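Local coordinates for general secretion pathway protein L (PDB 2W7V), which forms, through its periplasmic domain, a dimer in the type II secretion system and is thought to take part in assembling the inner-membrane platform for protein export, at the interface of chains A and B. Coordinates in Å, arbitrary orientation; residue numbers count along the deposited sequence, not the author numbering. Chains: chain A/B, General secretion pathway protein L.

The interface of chains A and B. Residues chain A 11, 14, 32, 34; chain B 18, 29, 32.
A:Tyr34 and B:Phe32 pair as an antiparallel beta bridge, joining strand 28-35 of one chain to the same strand of its two-fold mate. Two backbone hydrogen bonds document the pairing: A:Tyr34 N gives its hydrogen to B:Phe32 O at 2.8 Å, and B:Phe32 N returns one to A:Tyr34 O at 2.9 Å. Strand joining of this kind extends the sheet across the dimer of the EpsL periplasmic domain, and each contact recurs with the chains exchanged.

The side chain of B:Phe32 can be traced outward from this bridge. Its chi1 of 85° tucks CG over the backbone, flanked by the amide nitrogen and the carbonyl carbon, and from CB the ring is carried in among chain A side chains. On the way, B:Phe32 CD1 passes A:Tyr34 CB at 3.9 Å, and that methylene sits over one ring face, displaced toward the rim. CD2, on the other flank, comes near A:Phe32 CE2. Further out, B:Phe32 CE1 meets A:Leu11 CD1 at 3.9 Å, a methyl that approaches the ring edge in plane and also covers a face of the A:Tyr34 ring. CE2 and CZ turn toward A:Phe32, whose ring meets this one edge to face, the planes standing 74° apart. At the tip, CZ has A:Leu14 CD2 at its edge, in plane, the leucine coming from the opposite direction. The modelled approach of A:Leu14 CD1 to CZ, and of the two CE2 atoms to each other, is too close to carry weight.

Helical residues close the apolar patch. A:Leu11, with CG anti to its amide nitrogen (chi1 -168°), sends CD2 across B:Ile29, 4.0 Å from its CB. The ring of B:Pro18 meets the helix backbone and A:Leu14: its CB lies 3.4 Å from the carbonyl A:Leu11 O, and its CG packs 3.6 Å from A:Leu14 CD2, the two side chains crossing at about a right angle.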
# COMPACT_ATOMS: atom_id res chain seq x y z
N LEU A 11 -4.88 -7.33 -3.02
CA LEU A 11 -4.04 -6.46 -3.84
C LEU A 11 -4.89 -5.62 -4.80
O LEU A 11 -4.70 -4.43 -4.93
CB LEU A 11 -2.99 -7.28 -4.60
CG LEU A 11 -1.85 -6.52 -5.28
CD1 LEU A 11 -1.10 -5.69 -4.27
CD2 LEU A 11 -0.93 -7.52 -5.92
N LEU A 14 -7.28 -3.10 -2.60
CA LEU A 14 -6.45 -2.06 -2.04
C LEU A 14 -6.42 -0.74 -2.88
O LEU A 14 -6.21 0.35 -2.36
CB LEU A 14 -5.06 -2.69 -1.88
CG LEU A 14 -3.81 -1.86 -1.70
CD1 LEU A 14 -2.76 -2.73 -1.00
CD2 LEU A 14 -3.37 -1.36 -3.05
N PHE A 32 0.80 2.88 5.16
CA PHE A 32 0.06 1.67 5.04
C PHE A 32 0.81 0.56 4.39
O PHE A 32 1.59 0.78 3.45
CB PHE A 32 -1.28 1.91 4.39
CG PHE A 32 -1.27 1.89 2.92
CD1 PHE A 32 -1.50 3.03 2.23
CD2 PHE A 32 -1.12 0.70 2.25
CE1 PHE A 32 -1.50 3.03 0.83
CE2 PHE A 32 -1.12 0.64 0.92
CZ PHE A 32 -1.29 1.81 0.16
N TYR A 34 0.54 -3.41 2.77
CA TYR A 34 0.00 -4.68 2.28
C TYR A 34 0.99 -5.83 2.50
O TYR A 34 2.19 -5.72 2.14
CB TYR A 34 -0.31 -4.58 0.79
CG TYR A 34 -0.63 -5.88 0.10
CD1 TYR A 34 -1.89 -6.48 0.21
CD2 TYR A 34 0.31 -6.50 -0.72
CE1 TYR A 34 -2.18 -7.69 -0.47
CE2 TYR A 34 0.05 -7.67 -1.36
CZ TYR A 34 -1.18 -8.27 -1.24
OH TYR A 34 -1.36 -9.45 -1.93
N PRO B 18 -1.33 -1.62 -8.32
CA PRO B 18 -1.79 -2.99 -8.50
C PRO B 18 -2.09 -3.32 -9.95
O PRO B 18 -1.65 -4.37 -10.44
CB PRO B 18 -3.05 -3.04 -7.62
CG PRO B 18 -2.75 -2.05 -6.50
CD PRO B 18 -2.20 -0.91 -7.35
N ILE B 29 3.59 -9.84 -6.07
CA ILE B 29 3.82 -8.86 -4.99
C ILE B 29 3.58 -9.48 -3.63
O ILE B 29 2.47 -9.80 -3.29
CB ILE B 29 2.94 -7.59 -5.15
CG1 ILE B 29 3.06 -7.07 -6.58
CG2 ILE B 29 3.34 -6.47 -4.13
CD1 ILE B 29 4.48 -6.90 -7.11
N PHE B 32 3.91 -4.50 0.11
CA PHE B 32 4.27 -3.15 -0.21
C PHE B 32 3.86 -2.16 0.83
O PHE B 32 2.79 -2.29 1.43
CB PHE B 32 3.79 -2.77 -1.59
CG PHE B 32 2.41 -2.29 -1.65
CD1 PHE B 32 1.46 -3.02 -2.28
CD2 PHE B 32 2.10 -1.04 -1.17
CE1 PHE B 32 0.14 -2.56 -2.35
CE2 PHE B 32 0.86 -0.55 -1.22
CZ PHE B 32 -0.17 -1.31 -1.80